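Local coordinates for protein putative leucoanthocyanidin reductase 1 (Vitis vinifera, PDB 3I6I) that probably reduces leucoanthocyanidins to flavan-3-ols in flavonoid biosynthesis, using NADPH held in a Rossmann-type domain, at residues 120-125 and 279-284; 135-140 and 270-275. All blocks are in the same frame, centred on the assembly; numbering follows the deposited sequence.

Contact 1: residues 120-125 and 279-284. With NDP (NADPH dihydro-nicotinamide-adenine-dinucleotide phosphate), chain B; ACY (acetic acid), chain C.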
ATOM      1  N   PHE A 120       2.272  -2.922   0.131  1.00  4.42           N
ATOM      2  CA  PHE A 120       1.024  -2.167   0.145  1.00  3.90           C
ATOM      3  C   PHE A 120       0.215  -2.302  -1.113  1.00  4.87           C
ATOM      4  O   PHE A 120      -0.457  -1.362  -1.509  1.00  7.04           O
ATOM      5  CB  PHE A 120       1.245  -0.679   0.562  1.00  3.24           C
ATOM      6  CG  PHE A 120       1.873  -0.564   1.922  1.00  2.95           C
ATOM      7  CD1 PHE A 120       3.225  -0.387   2.053  1.00  6.42           C
ATOM      8  CD2 PHE A 120       1.107  -0.757   3.089  1.00  4.81           C
ATOM      9  CE1 PHE A 120       3.825  -0.351   3.307  1.00  6.86           C
ATOM     10  CE2 PHE A 120       1.707  -0.742   4.348  1.00  7.66           C
ATOM     11  CZ  PHE A 120       3.074  -0.555   4.468  1.00  8.00           C
ATOM     12  N   GLY A 121       0.262  -3.482  -1.732  1.00  2.93           N
ATOM     13  CA  GLY A 121      -0.650  -3.776  -2.842  1.00  3.75           C
ATOM     14  C   GLY A 121      -0.857  -5.275  -2.987  1.00  6.05           C
ATOM     15  O   GLY A 121      -1.420  -5.919  -2.089  1.00  5.74           O
ATOM     16  N   HIS A 122      -0.388  -5.849  -4.099  1.00  5.54           N
ATOM     17  CA  HIS A 122      -0.629  -7.275  -4.386  1.00  6.38           C
ATOM     18  C   HIS A 122       0.456  -8.169  -3.846  1.00  7.39           C
ATOM     19  O   HIS A 122       1.498  -7.703  -3.298  1.00  5.58           O
ATOM     20  CB  HIS A 122      -0.795  -7.487  -5.902  1.00  9.81           C
ATOM     21  CG  HIS A 122      -1.813  -6.587  -6.503  1.00  4.40           C
ATOM     22  ND1 HIS A 122      -1.766  -6.173  -7.821  1.00  4.84           N
ATOM     23  CD2 HIS A 122      -2.922  -6.015  -5.965  1.00  5.57           C
ATOM     24  CE1 HIS A 122      -2.805  -5.387  -8.063  1.00  4.71           C
ATOM     25  NE2 HIS A 122      -3.516  -5.271  -6.949  1.00  6.03           N
ATOM     26  N   ASP A 123       0.268  -9.476  -4.000  1.00  4.78           N
ATOM     27  CA  ASP A 123       1.354 -10.391  -3.570  1.00  5.84           C
ATOM     28  C   ASP A 123       2.309 -10.504  -4.747  1.00  2.00           C
ATOM     29  O   ASP A 123       1.995 -11.154  -5.742  1.00  2.00           O
ATOM     30  CB  ASP A 123       0.785 -11.765  -3.201  1.00  8.87           C
ATOM     31  CG  ASP A 123       1.873 -12.748  -2.775  1.00 16.93           C
ATOM     32  OD1 ASP A 123       3.040 -12.595  -3.187  1.00 16.95           O
ATOM     33  OD2 ASP A 123       1.574 -13.670  -2.002  1.00  8.32           O
ATOM     34  N   VAL A 124       3.427  -9.785  -4.676  1.00  3.39           N
ATOM     35  CA  VAL A 124       4.300  -9.669  -5.828  1.00  2.93           C
ATOM     36  C   VAL A 124       4.929 -11.000  -6.232  1.00  4.09           C
ATOM     37  O   VAL A 124       5.397 -11.169  -7.368  1.00  2.00           O
ATOM     38  CB  VAL A 124       5.396  -8.604  -5.592  1.00  2.23           C
ATOM     39  CG1 VAL A 124       4.754  -7.269  -5.195  1.00  4.71           C
ATOM     40  CG2 VAL A 124       6.396  -9.061  -4.531  1.00  3.80           C
ATOM     41  N   ASN A 125       4.963 -11.954  -5.292  1.00  5.55           N
ATOM     42  CA  ASN A 125       5.407 -13.298  -5.626  1.00  7.63           C
ATOM     43  C   ASN A 125       4.422 -14.226  -6.290  1.00 10.04           C
ATOM     44  O   ASN A 125       4.840 -15.234  -6.855  1.00 16.94           O
ATOM     45  CB  ASN A 125       6.123 -13.982  -4.424  1.00 14.29           C
ATOM     46  CG  ASN A 125       7.624 -13.663  -4.400  1.00 21.34           C
ATOM     47  OD1 ASN A 125       8.249 -13.553  -3.340  1.00 33.28           O
ATOM     48  ND2 ASN A 125       8.200 -13.501  -5.586  1.00 27.95           N
ATOM     49  N   LYS A 279      -7.297 -10.375 -15.057  1.00  4.77           N
ATOM     50  CA  LYS A 279      -6.724 -11.662 -14.694  1.00  2.52           C
ATOM     51  C   LYS A 279      -7.069 -12.134 -13.266  1.00  4.22           C
ATOM     52  O   LYS A 279      -6.777 -13.255 -12.938  1.00  5.85           O
ATOM     53  CB  LYS A 279      -5.206 -11.654 -14.894  1.00  5.87           C
ATOM     54  CG  LYS A 279      -4.828 -11.306 -16.338  1.00  7.21           C
ATOM     55  CD  LYS A 279      -3.530 -11.871 -16.771  1.00 11.04           C
ATOM     56  CE  LYS A 279      -2.425 -11.121 -16.116  1.00 11.62           C
ATOM     57  NZ  LYS A 279      -1.087 -11.713 -16.406  1.00 13.49           N
ATOM     58  N   GLY A 280      -7.693 -11.291 -12.449  1.00  4.08           N
ATOM     59  CA  GLY A 280      -8.153 -11.708 -11.132  1.00  4.41           C
ATOM     60  C   GLY A 280      -7.039 -11.897 -10.136  1.00  6.91           C
ATOM     61  O   GLY A 280      -7.159 -12.767  -9.251  1.00  4.05           O
ATOM     62  N   CYS A 281      -5.960 -11.095 -10.250  1.00  5.44           N
ATOM     63  CA  CYS A 281      -4.736 -11.338  -9.427  1.00  8.43           C
ATOM     64  C   CYS A 281      -4.935 -11.253  -7.894  1.00  9.78           C
ATOM     65  O   CYS A 281      -4.160 -11.838  -7.131  1.00  5.75           O
ATOM     66  CB  CYS A 281      -3.586 -10.411  -9.888  1.00  5.61           C
ATOM     67  SG  CYS A 281      -3.755  -8.725  -9.383  1.00  7.54           S
ATOM     68  N   GLN A 282      -5.934 -10.513  -7.427  1.00  5.12           N
ATOM     69  CA  GLN A 282      -6.159 -10.339  -5.982  1.00  7.00           C
ATOM     70  C   GLN A 282      -6.912 -11.515  -5.371  1.00  8.76           C
ATOM     71  O   GLN A 282      -6.880 -11.717  -4.143  1.00  7.39           O
ATOM     72  CB  GLN A 282      -6.943  -9.078  -5.686  1.00  5.20           C
ATOM     73  CG  GLN A 282      -6.255  -7.820  -6.159  1.00  9.54           C
ATOM     74  CD  GLN A 282      -6.870  -6.506  -5.666  1.00  5.16           C
ATOM     75  OE1 GLN A 282      -6.330  -5.406  -5.957  1.00  8.68           O
ATOM     76  NE2 GLN A 282      -7.947  -6.587  -4.951  1.00  4.07           N
ATOM     77  N   VAL A 283      -7.667 -12.233  -6.195  1.00  4.66           N
ATOM     78  CA  VAL A 283      -8.592 -13.251  -5.671  1.00  3.95           C
ATOM     79  C   VAL A 283      -8.297 -14.696  -6.082  1.00  8.66           C
ATOM     80  O   VAL A 283      -8.986 -15.598  -5.629  1.00  8.98           O
ATOM     81  CB  VAL A 283     -10.032 -12.928  -6.071  1.00  4.85           C
ATOM     82  CG1 VAL A 283     -10.468 -11.573  -5.466  1.00  4.71           C
ATOM     83  CG2 VAL A 283     -10.164 -12.926  -7.612  1.00  6.65           C
ATOM     84  N   ASN A 284      -7.304 -14.932  -6.932  1.00  4.92           N
ATOM     85  CA  ASN A 284      -7.119 -16.216  -7.553  1.00  7.35           C
ATOM     86  C   ASN A 284      -6.196 -17.207  -6.846  1.00  6.93           C
ATOM     87  O   ASN A 284      -5.739 -18.159  -7.461  1.00  7.92           O
ATOM     88  CB  ASN A 284      -6.699 -16.042  -9.014  1.00 10.54           C
ATOM     89  CG  ASN A 284      -5.334 -15.491  -9.154  1.00 13.82           C
ATOM     90  OD1 ASN A 284      -4.650 -15.236  -8.157  1.00 10.44           O
ATOM     91  ND2 ASN A 284      -4.904 -15.292 -10.393  1.00 26.21           N
TER
HETATM   92  PA  NDP B 350       4.483   8.413  -2.557  0.70 17.77           P
HETATM   93  O1A NDP B 350       5.247   8.843  -3.786  0.70 18.61           O
HETATM   94  O2A NDP B 350       3.017   9.102  -2.285  0.70 18.06           O
HETATM   95  O5B NDP B 350       5.279   8.599  -1.171  0.70 21.52           O
HETATM   96  C5B NDP B 350       6.604   8.178  -1.071  0.70 16.01           C
HETATM   97  C4B NDP B 350       7.222   8.635   0.194  0.70 19.65           C
HETATM   98  O4B NDP B 350       8.576   8.043   0.113  0.70 22.25           O
HETATM   99  C3B NDP B 350       7.413  10.173   0.240  0.70 18.24           C
HETATM  100  O3B NDP B 350       7.293  10.687   1.593  0.70 19.64           O
HETATM  101  C2B NDP B 350       8.844  10.358  -0.260  0.70 20.83           C
HETATM  102  O2B NDP B 350       9.400  11.554   0.287  0.70 22.58           O
HETATM  103  C1B NDP B 350       9.509   9.154   0.402  0.70 17.39           C
HETATM  104  N9A NDP B 350      10.811   8.758  -0.135  0.70 16.47           N
HETATM  105  C8A NDP B 350      11.048   8.379  -1.391  0.70 16.15           C
HETATM  106  N7A NDP B 350      12.338   8.059  -1.510  0.70 14.54           N
HETATM  107  C5A NDP B 350      12.922   8.218  -0.318  0.70 16.37           C
HETATM  108  C6A NDP B 350      14.226   8.043   0.148  0.70 21.88           C
HETATM  109  N6A NDP B 350      15.188   7.608  -0.670  0.70 22.81           N
HETATM  110  N1A NDP B 350      14.496   8.310   1.442  0.70 17.31           N
HETATM  111  C2A NDP B 350      13.531   8.717   2.264  0.70 21.11           C
HETATM  112  N3A NDP B 350      12.265   8.884   1.859  0.70 20.11           N
HETATM  113  C4A NDP B 350      11.949   8.651   0.565  0.70 15.60           C
HETATM  114  O3  NDP B 350       4.242   6.835  -2.667  0.70 18.09           O
HETATM  115  PN  NDP B 350       2.858   5.970  -2.565  0.70 19.12           P
HETATM  116  O1N NDP B 350       2.033   6.117  -1.343  0.70 20.60           O
HETATM  117  O2N NDP B 350       2.177   6.204  -3.964  0.70 23.46           O
HETATM  118  O5D NDP B 350       3.523   4.472  -2.711  0.70 14.85           O
HETATM  119  C5D NDP B 350       3.980   3.773  -1.544  0.70 13.76           C
HETATM  120  C4D NDP B 350       3.877   2.294  -1.790  0.70 13.87           C
HETATM  121  O4D NDP B 350       2.443   2.048  -1.816  0.70 18.18           O
HETATM  122  C3D NDP B 350       4.434   1.812  -3.106  0.70 15.12           C
HETATM  123  O3D NDP B 350       4.964   0.503  -2.918  0.70 13.70           O
HETATM  124  C2D NDP B 350       3.192   1.712  -3.972  0.70 19.88           C
HETATM  125  O2D NDP B 350       3.390   0.654  -4.889  0.70 20.25           O
HETATM  126  C1D NDP B 350       2.111   1.299  -2.977  0.70 16.61           C
HETATM  127  N1N NDP B 350       0.726   1.824  -3.259  0.70 17.02           N
HETATM  128  C2N NDP B 350      -0.419   1.002  -3.124  0.70 19.59           C
HETATM  129  C3N NDP B 350      -1.564   1.348  -3.709  0.70 21.35           C
HETATM  130  C7N NDP B 350      -2.811   0.461  -3.530  0.70 25.66           C
HETATM  131  O7N NDP B 350      -2.774  -0.545  -2.812  0.70 25.29           O
HETATM  132  N7N NDP B 350      -3.920   0.884  -4.112  0.70 17.03           N
HETATM  133  C4N NDP B 350      -1.627   2.635  -4.547  0.70 19.95           C
HETATM  134  C5N NDP B 350      -0.554   3.627  -4.111  0.70 22.29           C
HETATM  135  C6N NDP B 350       0.518   3.216  -3.446  0.70 22.28           C
HETATM  136  P2B NDP B 350       9.745  12.821  -0.760  0.70 25.19           P
HETATM  137  O1X NDP B 350       8.477  13.388  -1.289  0.70 29.55           O
HETATM  138  O2X NDP B 350      10.646  13.785   0.127  0.70 26.92           O
HETATM  139  O3X NDP B 350      10.652  12.210  -1.905  0.70 26.27           O
HETATM  140  C   ACY C 360       0.419  -2.821  -6.395  1.00 24.30           C
HETATM  141  O   ACY C 360       0.830  -1.764  -5.861  1.00 30.24           O
HETATM  142  OXT ACY C 360       0.874  -3.971  -6.135  1.00 19.11           O
HETATM  143  CH3 ACY C 360      -0.705  -2.665  -7.389  1.00 27.29           C
HETATM  144  O   HOH W   1      -1.746 -10.647  -5.743  1.00 10.89           O
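H122 reaches across to C281 and Q282, and its imidazole is the flat surface round which the contact is built. The sulfur of C281 lies over one face, displaced toward the rim, with SG 3.9 Å from the ring centroid and 24° off the normal; its nearest ring atom is ND1 of H122, 3.6 Å from SG. A cysteine suits this place because its thiol is small and polarisable enough to lie against the imidazole. C281 carries SG between its backbone N and carbonyl carbon (chi1 75°), which turns the sulfur toward the histidine. Against the opposite face stands the methyl of a bound acetate, CH3 lying 3.5 Å from CE1 of H122. CG of Q282 lies on the same side of the ring as the sulfur, past the CD2-NE2 rim, 3.8 Å from CD2 of H122. The backbones are joined through water, which accepts from N of D123 (2.9 Å) and donates to O of C281 (3.0 Å). The acetate is gripped as well, N of H122 donating to its OXT over 3.0 Å in an almost straight bond (169°). Just upstream, F120 and G121 line the NADPH pocket, and Q282 also packs on N160, another cofactor-binding residue. The contact thus belongs to the nicotinamide end of the Rossmann-type cofactor site, where the loop following strand 114-116 meets the segment that follows helix 266-277.

Contact 2: residues 135-140 and 270-275. With NDP (NADPH dihydro-nicotinamide-adenine-dinucleotide phosphate), chain B; ACY (acetic acid), chain C.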
ATOM      1  N   ASN A 135       8.160  -4.835 -14.032  1.00  4.20           N
ATOM      2  CA  ASN A 135       9.467  -4.306 -13.572  1.00  3.91           C
ATOM      3  C   ASN A 135       9.427  -3.850 -12.143  1.00  5.76           C
ATOM      4  O   ASN A 135      10.328  -4.162 -11.375  1.00  5.25           O
ATOM      5  CB  ASN A 135       9.932  -3.173 -14.472  1.00  6.53           C
ATOM      6  CG  ASN A 135      11.387  -2.824 -14.235  1.00 10.54           C
ATOM      7  OD1 ASN A 135      12.263  -3.639 -14.478  1.00 12.60           O
ATOM      8  ND2 ASN A 135      11.630  -1.668 -13.672  1.00 10.33           N
ATOM      9  N   MET A 136       8.345  -3.161 -11.759  1.00  4.56           N
ATOM     10  CA  MET A 136       8.155  -2.781 -10.397  1.00  4.44           C
ATOM     11  C   MET A 136       8.110  -3.988  -9.462  1.00  6.24           C
ATOM     12  O   MET A 136       8.730  -3.955  -8.402  1.00  5.09           O
ATOM     13  CB  MET A 136       6.876  -1.952 -10.208  1.00  5.79           C
ATOM     14  CG  MET A 136       6.824  -1.351  -8.813  1.00 19.14           C
ATOM     15  SD  MET A 136       5.413  -0.279  -8.529  1.00 26.68           S
ATOM     16  CE  MET A 136       5.559   0.893  -9.855  1.00 19.23           C
ATOM     17  N   TYR A 137       7.404  -5.050  -9.868  1.00  6.64           N
ATOM     18  CA  TYR A 137       7.350  -6.262  -9.081  1.00  6.19           C
ATOM     19  C   TYR A 137       8.707  -6.973  -9.033  1.00  6.44           C
ATOM     20  O   TYR A 137       9.060  -7.483  -7.951  1.00  5.57           O
ATOM     21  CB  TYR A 137       6.256  -7.196  -9.569  1.00 10.23           C
ATOM     22  CG  TYR A 137       4.874  -6.788  -9.104  1.00  7.40           C
ATOM     23  CD1 TYR A 137       4.633  -5.535  -8.531  1.00  6.51           C
ATOM     24  CD2 TYR A 137       3.814  -7.672  -9.231  1.00 11.91           C
ATOM     25  CE1 TYR A 137       3.363  -5.158  -8.128  1.00  7.98           C
ATOM     26  CE2 TYR A 137       2.552  -7.309  -8.836  1.00 11.75           C
ATOM     27  CZ  TYR A 137       2.322  -6.078  -8.266  1.00 10.24           C
ATOM     28  OH  TYR A 137       1.034  -5.726  -7.896  1.00 16.71           O
ATOM     29  N   ARG A 138       9.475  -6.955 -10.130  1.00  2.78           N
ATOM     30  CA  ARG A 138      10.870  -7.408 -10.088  1.00  4.96           C
ATOM     31  C   ARG A 138      11.683  -6.713  -9.018  1.00  6.06           C
ATOM     32  O   ARG A 138      12.447  -7.388  -8.310  1.00  4.82           O
ATOM     33  CB  ARG A 138      11.580  -7.323 -11.426  1.00  6.05           C
ATOM     34  CG  ARG A 138      11.192  -8.360 -12.434  1.00  7.36           C
ATOM     35  CD  ARG A 138      12.247  -8.395 -13.579  1.00  4.07           C
ATOM     36  NE  ARG A 138      12.119  -7.189 -14.365  1.00 11.33           N
ATOM     37  CZ  ARG A 138      11.296  -7.010 -15.395  1.00  5.00           C
ATOM     38  NH1 ARG A 138      10.556  -7.983 -15.871  1.00  3.62           N
ATOM     39  NH2 ARG A 138      11.250  -5.823 -15.985  1.00  9.57           N
ATOM     40  N   GLU A 139      11.540  -5.388  -8.894  1.00  2.00           N
ATOM     41  CA  GLU A 139      12.258  -4.623  -7.866  1.00  2.66           C
ATOM     42  C   GLU A 139      11.772  -4.998  -6.454  1.00  4.39           C
ATOM     43  O   GLU A 139      12.593  -5.176  -5.552  1.00  4.37           O
ATOM     44  CB  GLU A 139      12.093  -3.146  -8.117  1.00  4.46           C
ATOM     45  CG  GLU A 139      12.815  -2.727  -9.412  1.00  4.90           C
ATOM     46  CD  GLU A 139      12.790  -1.244  -9.681  1.00 13.79           C
ATOM     47  OE1 GLU A 139      12.133  -0.474  -8.929  1.00 17.73           O
ATOM     48  OE2 GLU A 139      13.446  -0.842 -10.665  1.00 15.51           O
ATOM     49  N   LYS A 140      10.448  -5.118  -6.272  1.00  3.86           N
ATOM     50  CA  LYS A 140       9.906  -5.529  -4.970  1.00  4.95           C
ATOM     51  C   LYS A 140      10.347  -6.945  -4.574  1.00  2.88           C
ATOM     52  O   LYS A 140      10.677  -7.202  -3.397  1.00  4.97           O
ATOM     53  CB  LYS A 140       8.395  -5.339  -4.932  1.00  5.17           C
ATOM     54  CG  LYS A 140       7.959  -3.868  -4.966  1.00  6.40           C
ATOM     55  CD  LYS A 140       6.465  -3.692  -4.726  1.00  8.19           C
ATOM     56  CE  LYS A 140       6.091  -2.205  -4.713  1.00  9.38           C
ATOM     57  NZ  LYS A 140       4.739  -2.003  -4.081  1.00 10.74           N
ATOM     58  N   ALA A 270      -1.875   1.078 -15.798  1.00  5.55           N
ATOM     59  CA  ALA A 270      -2.597   0.262 -16.767  1.00  5.04           C
ATOM     60  C   ALA A 270      -2.318  -1.257 -16.602  1.00  3.01           C
ATOM     61  O   ALA A 270      -3.202  -2.116 -16.619  1.00  2.56           O
ATOM     62  CB  ALA A 270      -2.289   0.736 -18.199  1.00  6.49           C
ATOM     63  N   ALA A 271      -1.040  -1.596 -16.445  1.00  2.10           N
ATOM     64  CA  ALA A 271      -0.632  -2.989 -16.250  1.00  3.19           C
ATOM     65  C   ALA A 271      -1.277  -3.588 -14.981  1.00  4.32           C
ATOM     66  O   ALA A 271      -1.776  -4.701 -14.996  1.00  3.66           O
ATOM     67  CB  ALA A 271       0.897  -3.038 -16.158  1.00  2.00           C
ATOM     68  N   PHE A 272      -1.287  -2.839 -13.884  1.00  6.10           N
ATOM     69  CA  PHE A 272      -1.917  -3.372 -12.647  1.00  7.03           C
ATOM     70  C   PHE A 272      -3.447  -3.463 -12.752  1.00  4.41           C
ATOM     71  O   PHE A 272      -4.031  -4.409 -12.241  1.00  5.65           O
ATOM     72  CB  PHE A 272      -1.551  -2.517 -11.458  1.00  6.69           C
ATOM     73  CG  PHE A 272      -0.077  -2.516 -11.117  1.00  6.36           C
ATOM     74  CD1 PHE A 272       0.746  -3.617 -11.337  1.00 12.39           C
ATOM     75  CD2 PHE A 272       0.477  -1.395 -10.554  1.00  7.85           C
ATOM     76  CE1 PHE A 272       2.096  -3.565 -10.991  1.00 10.00           C
ATOM     77  CE2 PHE A 272       1.810  -1.365 -10.187  1.00  9.66           C
ATOM     78  CZ  PHE A 272       2.613  -2.453 -10.417  1.00 10.11           C
ATOM     79  N   THR A 273      -4.073  -2.503 -13.454  1.00  5.37           N
ATOM     80  CA  THR A 273      -5.523  -2.581 -13.776  1.00  3.25           C
ATOM     81  C   THR A 273      -5.863  -3.877 -14.519  1.00  2.00           C
ATOM     82  O   THR A 273      -6.858  -4.556 -14.223  1.00  3.78           O
ATOM     83  CB  THR A 273      -5.986  -1.326 -14.585  1.00  6.96           C
ATOM     84  OG1 THR A 273      -5.679  -0.134 -13.832  1.00  8.20           O
ATOM     85  CG2 THR A 273      -7.521  -1.336 -14.813  1.00  4.04           C
ATOM     86  N   HIS A 274      -5.080  -4.205 -15.532  1.00  2.00           N
ATOM     87  CA  HIS A 274      -5.222  -5.452 -16.277  1.00  2.16           C
ATOM     88  C   HIS A 274      -5.085  -6.670 -15.359  1.00  2.38           C
ATOM     89  O   HIS A 274      -5.913  -7.594 -15.381  1.00  3.68           O
ATOM     90  CB  HIS A 274      -4.190  -5.498 -17.390  1.00  2.34           C
ATOM     91  CG  HIS A 274      -4.180  -6.762 -18.174  1.00  4.29           C
ATOM     92  ND1 HIS A 274      -3.287  -7.776 -17.942  1.00  3.67           N
ATOM     93  CD2 HIS A 274      -4.903  -7.137 -19.255  1.00  2.00           C
ATOM     94  CE1 HIS A 274      -3.510  -8.756 -18.805  1.00  6.67           C
ATOM     95  NE2 HIS A 274      -4.497  -8.390 -19.608  1.00  4.14           N
ATOM     96  N   ASP A 275      -4.054  -6.675 -14.531  1.00  3.20           N
ATOM     97  CA  ASP A 275      -3.817  -7.801 -13.644  1.00  2.51           C
ATOM     98  C   ASP A 275      -5.011  -8.040 -12.704  1.00  4.04           C
ATOM     99  O   ASP A 275      -5.417  -9.198 -12.494  1.00  5.73           O
ATOM    100  CB  ASP A 275      -2.517  -7.611 -12.854  1.00  3.30           C
ATOM    101  CG  ASP A 275      -1.835  -8.939 -12.482  1.00 10.65           C
ATOM    102  OD1 ASP A 275      -2.176 -10.071 -13.006  1.00  8.55           O
ATOM    103  OD2 ASP A 275      -0.912  -8.847 -11.635  1.00  8.53           O
TER
HETATM  104  PA  NDP B 350       4.483   8.413  -2.557  0.70 17.77           P
HETATM  105  O1A NDP B 350       5.247   8.843  -3.786  0.70 18.61           O
HETATM  106  O2A NDP B 350       3.017   9.102  -2.285  0.70 18.06           O
HETATM  107  O5B NDP B 350       5.279   8.599  -1.171  0.70 21.52           O
HETATM  108  C5B NDP B 350       6.604   8.178  -1.071  0.70 16.01           C
HETATM  109  C4B NDP B 350       7.222   8.635   0.194  0.70 19.65           C
HETATM  110  O4B NDP B 350       8.576   8.043   0.113  0.70 22.25           O
HETATM  111  C3B NDP B 350       7.413  10.173   0.240  0.70 18.24           C
HETATM  112  O3B NDP B 350       7.293  10.687   1.593  0.70 19.64           O
HETATM  113  C2B NDP B 350       8.844  10.358  -0.260  0.70 20.83           C
HETATM  114  O2B NDP B 350       9.400  11.554   0.287  0.70 22.58           O
HETATM  115  C1B NDP B 350       9.509   9.154   0.402  0.70 17.39           C
HETATM  116  N9A NDP B 350      10.811   8.758  -0.135  0.70 16.47           N
HETATM  117  C8A NDP B 350      11.048   8.379  -1.391  0.70 16.15           C
HETATM  118  N7A NDP B 350      12.338   8.059  -1.510  0.70 14.54           N
HETATM  119  C5A NDP B 350      12.922   8.218  -0.318  0.70 16.37           C
HETATM  120  C6A NDP B 350      14.226   8.043   0.148  0.70 21.88           C
HETATM  121  N6A NDP B 350      15.188   7.608  -0.670  0.70 22.81           N
HETATM  122  N1A NDP B 350      14.496   8.310   1.442  0.70 17.31           N
HETATM  123  C2A NDP B 350      13.531   8.717   2.264  0.70 21.11           C
HETATM  124  N3A NDP B 350      12.265   8.884   1.859  0.70 20.11           N
HETATM  125  C4A NDP B 350      11.949   8.651   0.565  0.70 15.60           C
HETATM  126  O3  NDP B 350       4.242   6.835  -2.667  0.70 18.09           O
HETATM  127  PN  NDP B 350       2.858   5.970  -2.565  0.70 19.12           P
HETATM  128  O1N NDP B 350       2.033   6.117  -1.343  0.70 20.60           O
HETATM  129  O2N NDP B 350       2.177   6.204  -3.964  0.70 23.46           O
HETATM  130  O5D NDP B 350       3.523   4.472  -2.711  0.70 14.85           O
HETATM  131  C5D NDP B 350       3.980   3.773  -1.544  0.70 13.76           C
HETATM  132  C4D NDP B 350       3.877   2.294  -1.790  0.70 13.87           C
HETATM  133  O4D NDP B 350       2.443   2.048  -1.816  0.70 18.18           O
HETATM  134  C3D NDP B 350       4.434   1.812  -3.106  0.70 15.12           C
HETATM  135  O3D NDP B 350       4.964   0.503  -2.918  0.70 13.70           O
HETATM  136  C2D NDP B 350       3.192   1.712  -3.972  0.70 19.88           C
HETATM  137  O2D NDP B 350       3.390   0.654  -4.889  0.70 20.25           O
HETATM  138  C1D NDP B 350       2.111   1.299  -2.977  0.70 16.61           C
HETATM  139  N1N NDP B 350       0.726   1.824  -3.259  0.70 17.02           N
HETATM  140  C2N NDP B 350      -0.419   1.002  -3.124  0.70 19.59           C
HETATM  141  C3N NDP B 350      -1.564   1.348  -3.709  0.70 21.35           C
HETATM  142  C7N NDP B 350      -2.811   0.461  -3.530  0.70 25.66           C
HETATM  143  O7N NDP B 350      -2.774  -0.545  -2.812  0.70 25.29           O
HETATM  144  N7N NDP B 350      -3.920   0.884  -4.112  0.70 17.03           N
HETATM  145  C4N NDP B 350      -1.627   2.635  -4.547  0.70 19.95           C
HETATM  146  C5N NDP B 350      -0.554   3.627  -4.111  0.70 22.29           C
HETATM  147  C6N NDP B 350       0.518   3.216  -3.446  0.70 22.28           C
HETATM  148  P2B NDP B 350       9.745  12.821  -0.760  0.70 25.19           P
HETATM  149  O1X NDP B 350       8.477  13.388  -1.289  0.70 29.55           O
HETATM  150  O2X NDP B 350      10.646  13.785   0.127  0.70 26.92           O
HETATM  151  O3X NDP B 350      10.652  12.210  -1.905  0.70 26.27           O
HETATM  152  C   ACY C 360       0.419  -2.821  -6.395  1.00 24.30           C
HETATM  153  O   ACY C 360       0.830  -1.764  -5.861  1.00 30.24           O
HETATM  154  OXT ACY C 360       0.874  -3.971  -6.135  1.00 19.11           O
HETATM  155  CH3 ACY C 360      -0.705  -2.665  -7.389  1.00 27.29           C
HETATM  156  O   HOH W   2      -0.548  -6.597 -10.314  1.00  5.47           O
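Y137 and F272 both set CG opposite their own carbonyl carbon (chi1 -79° and -64°), and from opposite directions their rings come together in the gap between two helices. The planes are 24° from parallel but slid so far apart, with centroids 5.0 Å from each other, that they scarcely overlap; CE1 of F272 lies over a tyrosine face, 3.5 Å from CE1 of Y137. M136 approaches the edge of the phenylalanine in a Met-aromatic contact, its SD 4.0 Å from CZ of F272. One face of F272 receives the acetate methyl, CH3 being 3.6 Å from CD2. The tyrosine adds a polar end to this apolar group: its OH donates to acetate OXT in a very short bond of 2.5 Å, and accepts from a water that also donates to OD2 of D275. An alanine in place of F272 would probably leave the Y137 ring and the M136 sulfur without their aromatic partner and the acetate methyl without a wall. One turn on, K140 stretches to the cofactor ribose, NZ donating to O3D (2.8 Å) and O2D. Helix 133-149, which leads into strand 155-158, thus faces helix 266-277, whose A270, T273 and H274 pack against helix 252-260.

Overall arrangement
Contact 1 is the buried one, a loop-to-loop meeting, whereas contact 2 joins two helices and is only partly buried. The elements are consecutive: helix 133-149 follows the loop of 120-125, helix 266-277 runs into 279-284, and contact 2 is nested within the chain closed by contact 1. C281 N to D275 O, 3.0 Å, is a probable hydrogen bond between them, and V124 packs on Y137. A water bridges each, between backbone atoms in contact 1 and side chains in contact 2; contact 1 pairs sulfur with imidazole, contact 2 packs aromatic rings with methionine. Both touch the same acetate and NADPH, contact 1 near the nicotinamide amide and contact 2 at the ribose hydroxyls.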